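PDB 1XEB: protein ElaA, which is probably an acyl-CoA N-acyltransferase of the GNAT superfamily, with a substrate that is not established. Local coordinates for residues 64-69 / 76-81; 114-119 / 135-140. All coordinates share one frame; numbering follows the deposited sequence.

Interaction 1: 64-69 / 76-81; sequences LRLLDP and VVIGRV
The antiparallel hairpin of strands 59-67 and 76-83 in the mixed sheet is joined here by two hydrogen-bonded pairs, R65 with G79 and L67 with V77, flanking the non-hydrogen-bonded pair L66 with I78. R65 N reaches G79 O at 2.9 Å and L67 N reaches V77 O at 2.7 Å, each answered by the reverse bond. On the face of L66 and I78 the two side chains run side by side in the same direction, and L66 CD2 packs tightly on I78 CG1 at 3.5 Å. On the other face L67 CD2 lies against V77 CB at 3.9 Å. Past G79 the register slips: L64 CA is nearest V81 CA, and R80 has a left-handed backbone, consistent with the beta bulge of this strand in the GNAT fold. R80 thereby points its CB toward segment 64-69. Its CG, anti to the carbonyl carbon (chi1 -67°), sits over one face of the R65 guanidinium, near the rim, and the two guanidinium planes are 43° apart. R65 NH2 and R80 NH2 approach to 3.8 Å, a like-charge contact that is probably offset by salt bridges from R65 to D41 and from R80 to E39. Helix 92-108 packs on L64 through A100 and on V76 through W108.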
loop_
_atom_site.group_PDB
_atom_site.type_symbol
_atom_site.label_atom_id
_atom_site.label_comp_id
_atom_site.label_asym_id
_atom_site.label_seq_id
_atom_site.Cartn_x
_atom_site.Cartn_y
_atom_site.Cartn_z
ATOM N N LEU A 64 -0.091 -1.312 4.224
ATOM C CA LEU A 64 -0.061 -0.537 2.999
ATOM C C LEU A 64 0.765 0.722 3.288
ATOM O O LEU A 64 0.807 1.233 4.418
ATOM C CB LEU A 64 -1.466 -0.203 2.463
ATOM C CG LEU A 64 -2.339 0.946 2.957
ATOM C CD1 LEU A 64 -1.674 2.304 2.699
ATOM C CD2 LEU A 64 -3.669 0.859 2.220
ATOM N N ARG A 65 1.448 1.191 2.255
ATOM C CA ARG A 65 2.304 2.354 2.362
ATOM C C ARG A 65 1.761 3.564 1.599
ATOM O O ARG A 65 1.207 3.438 0.499
ATOM C CB ARG A 65 3.696 1.999 1.834
ATOM C CG ARG A 65 4.681 3.146 1.854
ATOM C CD ARG A 65 6.041 2.702 1.350
ATOM N NE ARG A 65 6.030 2.358 -0.071
ATOM C CZ ARG A 65 7.111 1.970 -0.743
ATOM N NH1 ARG A 65 8.283 1.876 -0.116
ATOM N NH2 ARG A 65 7.023 1.680 -2.040
ATOM N N LEU A 66 1.937 4.733 2.205
ATOM C CA LEU A 66 1.522 5.990 1.619
ATOM C C LEU A 66 2.747 6.892 1.366
ATOM O O LEU A 66 3.459 7.263 2.300
ATOM C CB LEU A 66 0.526 6.688 2.559
ATOM C CG LEU A 66 -0.786 5.912 2.717
ATOM C CD1 LEU A 66 -1.346 6.055 4.118
ATOM C CD2 LEU A 66 -1.767 6.402 1.703
ATOM N N LEU A 67 3.000 7.231 0.104
ATOM C CA LEU A 67 4.114 8.122 -0.234
ATOM C C LEU A 67 3.566 9.556 -0.347
ATOM O O LEU A 67 2.522 9.767 -0.976
ATOM C CB LEU A 67 4.750 7.687 -1.557
ATOM C CG LEU A 67 5.572 6.390 -1.596
ATOM C CD1 LEU A 67 4.838 5.295 -0.884
ATOM C CD2 LEU A 67 5.846 5.983 -3.041
ATOM N N ASP A 68 4.250 10.532 0.255
ATOM C CA ASP A 68 3.783 11.923 0.217
ATOM C C ASP A 68 3.850 12.566 -1.163
ATOM O O ASP A 68 4.723 12.251 -1.978
ATOM C CB ASP A 68 4.533 12.810 1.230
ATOM C CG ASP A 68 5.974 13.080 0.842
ATOM O OD1 ASP A 68 6.862 12.450 1.449
ATOM O OD2 ASP A 68 6.225 13.921 -0.057
ATOM N N PRO A 69 2.930 13.505 -1.427
ATOM C CA PRO A 69 2.809 14.229 -2.690
ATOM C C PRO A 69 3.945 15.133 -3.163
ATOM O O PRO A 69 4.219 15.163 -4.367
ATOM C CB PRO A 69 1.475 14.963 -2.530
ATOM C CG PRO A 69 1.411 15.228 -1.078
ATOM C CD PRO A 69 1.880 13.930 -0.482
ATOM N N VAL A 76 -0.699 11.550 -4.003
ATOM C CA VAL A 76 -0.311 10.722 -2.868
ATOM C C VAL A 76 -0.254 9.333 -3.497
ATOM O O VAL A 76 -1.169 8.951 -4.215
ATOM C CB VAL A 76 -1.347 10.726 -1.680
ATOM C CG1 VAL A 76 -1.895 12.128 -1.440
ATOM C CG2 VAL A 76 -2.458 9.745 -1.932
ATOM N N VAL A 77 0.827 8.597 -3.270
ATOM C CA VAL A 77 0.957 7.273 -3.860
ATOM C C VAL A 77 0.725 6.164 -2.850
ATOM O O VAL A 77 1.379 6.106 -1.806
ATOM C CB VAL A 77 2.354 7.079 -4.515
ATOM C CG1 VAL A 77 2.482 5.668 -5.101
ATOM C CG2 VAL A 77 2.557 8.104 -5.612
ATOM N N ILE A 78 -0.224 5.290 -3.174
ATOM C CA ILE A 78 -0.577 4.145 -2.333
ATOM C C ILE A 78 0.097 2.925 -2.958
ATOM O O ILE A 78 -0.015 2.711 -4.151
ATOM C CB ILE A 78 -2.108 3.950 -2.316
ATOM C CG1 ILE A 78 -2.734 4.877 -1.295
ATOM C CG2 ILE A 78 -2.467 2.516 -2.023
ATOM C CD1 ILE A 78 -4.237 4.908 -1.395
ATOM N N GLY A 79 0.796 2.129 -2.158
ATOM C CA GLY A 79 1.463 0.962 -2.696
ATOM C C GLY A 79 1.746 -0.075 -1.627
ATOM O O GLY A 79 1.370 0.106 -0.466
ATOM N N ARG A 80 2.423 -1.151 -2.022
ATOM C CA ARG A 80 2.763 -2.249 -1.126
ATOM C C ARG A 80 1.538 -2.727 -0.332
ATOM O O ARG A 80 1.627 -3.023 0.865
ATOM C CB ARG A 80 3.881 -1.810 -0.186
ATOM C CG ARG A 80 5.208 -1.560 -0.883
ATOM C CD ARG A 80 5.752 -2.856 -1.437
ATOM N NE ARG A 80 7.180 -2.810 -1.768
ATOM C CZ ARG A 80 7.693 -2.254 -2.856
ATOM N NH1 ARG A 80 9.008 -2.279 -3.054
ATOM N NH2 ARG A 80 6.900 -1.676 -3.745
ATOM N N VAL A 81 0.393 -2.783 -1.012
ATOM C CA VAL A 81 -0.856 -3.218 -0.396
ATOM C C VAL A 81 -0.755 -4.725 -0.200
ATOM O O VAL A 81 -0.600 -5.479 -1.165
ATOM C CB VAL A 81 -2.078 -2.869 -1.286
ATOM C CG1 VAL A 81 -3.342 -3.493 -0.704
ATOM C CG2 VAL A 81 -2.242 -1.352 -1.367
#

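Interaction 2: 114-119 / 135-140; sequences YLSAQA and EVYLED
S116 reaches from strand 113-118 to Y137 and E139 on the short strand 137-139. Its CB, directed toward that segment, already lies 3.3 Å from Y137 OH. OG stands anti to the backbone N (chi1 170°) and is gripped by two bonds: Y137 OH donates to S116 OG at 2.7 Å, and S116 OG in turn donates to E139 OE2 at 2.8 Å. The serine hydroxyl thus accepts from the tyrosine and donates to the glutamate, which fixes the rotation of OG. It meets the carboxylate on the syn side, 28° out of plane, at the end of a glutamate chain extended beyond CG. E139 OE2 also lies in the plane of the Y137 ring, at its edge. The phenol of Y114 comes in tip to tip with that of Y137, but their OH atoms remain 3.8 Å apart. Further along, A119 CB and V136 CG2 make a loose apolar contact at 4.5 Å. H144 of strand 142-149 touches both S116 and E139. The segments of the two strands run nearly perpendicular, with no backbone pairing between them; each pairs instead with strand 142-149, whose insertion between strands 113-118 and 130-132 is typical of the C-terminal part of the GNAT fold.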
loop_
_atom_site.group_PDB
_atom_site.type_symbol
_atom_site.label_atom_id
_atom_site.label_comp_id
_atom_site.label_asym_id
_atom_site.label_seq_id
_atom_site.Cartn_x
_atom_site.Cartn_y
_atom_site.Cartn_z
ATOM N N TYR A 114 -2.834 8.108 -6.179
ATOM C CA TYR A 114 -2.398 7.282 -7.297
ATOM C C TYR A 114 -1.875 5.920 -6.856
ATOM O O TYR A 114 -1.231 5.789 -5.820
ATOM C CB TYR A 114 -1.328 8.028 -8.124
ATOM C CG TYR A 114 -0.732 7.218 -9.258
ATOM C CD1 TYR A 114 0.257 6.260 -9.019
ATOM C CD2 TYR A 114 -1.202 7.357 -10.553
ATOM C CE1 TYR A 114 0.757 5.460 -10.049
ATOM C CE2 TYR A 114 -0.716 6.566 -11.587
ATOM C CZ TYR A 114 0.262 5.615 -11.334
ATOM O OH TYR A 114 0.725 4.799 -12.360
ATOM N N LEU A 115 -2.174 4.902 -7.655
ATOM C CA LEU A 115 -1.696 3.561 -7.361
ATOM C C LEU A 115 -1.469 2.826 -8.657
ATOM O O LEU A 115 -2.039 3.173 -9.700
ATOM C CB LEU A 115 -2.688 2.788 -6.466
ATOM C CG LEU A 115 -4.125 2.485 -6.935
ATOM C CD1 LEU A 115 -4.141 1.444 -8.026
ATOM C CD2 LEU A 115 -4.922 1.959 -5.754
ATOM N N SER A 116 -0.600 1.826 -8.573
ATOM C CA SER A 116 -0.244 0.975 -9.690
ATOM C C SER A 116 -0.982 -0.316 -9.403
ATOM O O SER A 116 -0.588 -1.090 -8.524
ATOM C CB SER A 116 1.259 0.736 -9.693
ATOM O OG SER A 116 1.607 -0.259 -10.626
ATOM N N ALA A 117 -2.065 -0.531 -10.142
ATOM C CA ALA A 117 -2.924 -1.701 -9.967
ATOM C C ALA A 117 -2.652 -2.817 -10.954
ATOM O O ALA A 117 -2.273 -2.567 -12.093
ATOM C CB ALA A 117 -4.383 -1.276 -10.084
ATOM N N GLN A 118 -2.856 -4.055 -10.523
ATOM C CA GLN A 118 -2.667 -5.160 -11.439
ATOM C C GLN A 118 -3.723 -5.007 -12.542
ATOM O O GLN A 118 -4.898 -4.759 -12.279
ATOM C CB GLN A 118 -2.823 -6.500 -10.722
ATOM C CG GLN A 118 -1.868 -6.690 -9.563
ATOM C CD GLN A 118 -1.520 -8.156 -9.319
ATOM O OE1 GLN A 118 -2.346 -9.052 -9.549
ATOM N NE2 GLN A 118 -0.294 -8.404 -8.840
ATOM N N ALA A 119 -3.279 -5.127 -13.783
ATOM C CA ALA A 119 -4.144 -4.989 -14.941
ATOM C C ALA A 119 -5.561 -5.510 -14.742
ATOM O O ALA A 119 -6.521 -4.811 -15.070
ATOM C CB ALA A 119 -3.504 -5.677 -16.131
ATOM N N GLU A 135 -1.083 3.307 -20.002
ATOM C CA GLU A 135 -1.362 2.153 -20.843
ATOM C C GLU A 135 -0.861 1.013 -19.952
ATOM O O GLU A 135 -0.182 1.280 -18.952
ATOM C CB GLU A 135 -0.547 2.240 -22.134
ATOM C CG GLU A 135 -1.177 1.542 -23.346
ATOM C CD GLU A 135 -2.465 2.210 -23.841
ATOM O OE1 GLU A 135 -3.536 1.984 -23.236
ATOM O OE2 GLU A 135 -2.405 2.968 -24.840
ATOM N N VAL A 136 -1.190 -0.238 -20.266
ATOM C CA VAL A 136 -0.720 -1.323 -19.408
ATOM C C VAL A 136 0.784 -1.525 -19.580
ATOM O O VAL A 136 1.317 -1.389 -20.678
ATOM C CB VAL A 136 -1.507 -2.664 -19.655
ATOM C CG1 VAL A 136 -1.805 -2.858 -21.136
ATOM C CG2 VAL A 136 -0.701 -3.847 -19.129
ATOM N N TYR A 137 1.465 -1.800 -18.472
ATOM C CA TYR A 137 2.908 -2.022 -18.467
ATOM C C TYR A 137 3.230 -3.239 -17.612
ATOM O O TYR A 137 2.374 -3.733 -16.888
ATOM C CB TYR A 137 3.635 -0.784 -17.932
ATOM C CG TYR A 137 3.147 -0.288 -16.584
ATOM C CD1 TYR A 137 3.639 -0.826 -15.389
ATOM C CD2 TYR A 137 2.200 0.738 -16.501
ATOM C CE1 TYR A 137 3.196 -0.344 -14.146
ATOM C CE2 TYR A 137 1.757 1.218 -15.274
ATOM C CZ TYR A 137 2.257 0.674 -14.106
ATOM O OH TYR A 137 1.810 1.154 -12.902
ATOM N N LEU A 138 4.460 -3.726 -17.691
ATOM C CA LEU A 138 4.826 -4.909 -16.922
ATOM C C LEU A 138 5.576 -4.676 -15.619
ATOM O O LEU A 138 6.385 -3.763 -15.492
ATOM C CB LEU A 138 5.642 -5.883 -17.785
ATOM C CG LEU A 138 4.949 -6.558 -18.973
ATOM C CD1 LEU A 138 3.690 -7.268 -18.484
ATOM C CD2 LEU A 138 4.597 -5.525 -20.037
ATOM N N GLU A 139 5.275 -5.538 -14.657
ATOM C CA GLU A 139 5.894 -5.556 -13.335
ATOM C C GLU A 139 6.059 -7.063 -13.077
ATOM O O GLU A 139 5.069 -7.783 -12.982
ATOM C CB GLU A 139 4.967 -4.915 -12.283
ATOM C CG GLU A 139 5.272 -3.442 -11.958
ATOM C CD GLU A 139 4.384 -2.864 -10.847
ATOM O OE1 GLU A 139 4.111 -3.567 -9.847
ATOM O OE2 GLU A 139 3.969 -1.689 -10.966
ATOM N N ASP A 140 7.302 -7.536 -12.990
ATOM C CA ASP A 140 7.576 -8.963 -12.793
ATOM C C ASP A 140 6.739 -9.726 -13.810
ATOM O O ASP A 140 6.137 -10.753 -13.502
ATOM C CB ASP A 140 7.200 -9.421 -11.375
ATOM C CG ASP A 140 7.392 -10.937 -11.169
ATOM O OD1 ASP A 140 6.611 -11.534 -10.395
ATOM O OD2 ASP A 140 8.319 -11.530 -11.767
#

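Interaction 1 lies near the centre of the chain and is mostly backbone ladder and aliphatic packing, with charged side chains at one end; interaction 2 is a surface contact carried by a few hydroxyls and one carboxylate. Their centres are about 14 Å apart, yet they meet in the same sheet, where strand 76-83 runs parallel to strand 113-118: V76 O and Y114 N are 2.7 Å apart and I78 N and Y114 O 2.9 Å, both probable hydrogen bonds. The backbone of Y114 thus joins V76 and I78 of interaction 1, while its phenol OH approaches Y137 in interaction 2. In GNAT proteins these two parallel strands splay apart beyond such pairing, which is consistent with 64-69/76-81 belonging to the N-terminal part of the sheet and 114-119/135-140 to the C-terminal part.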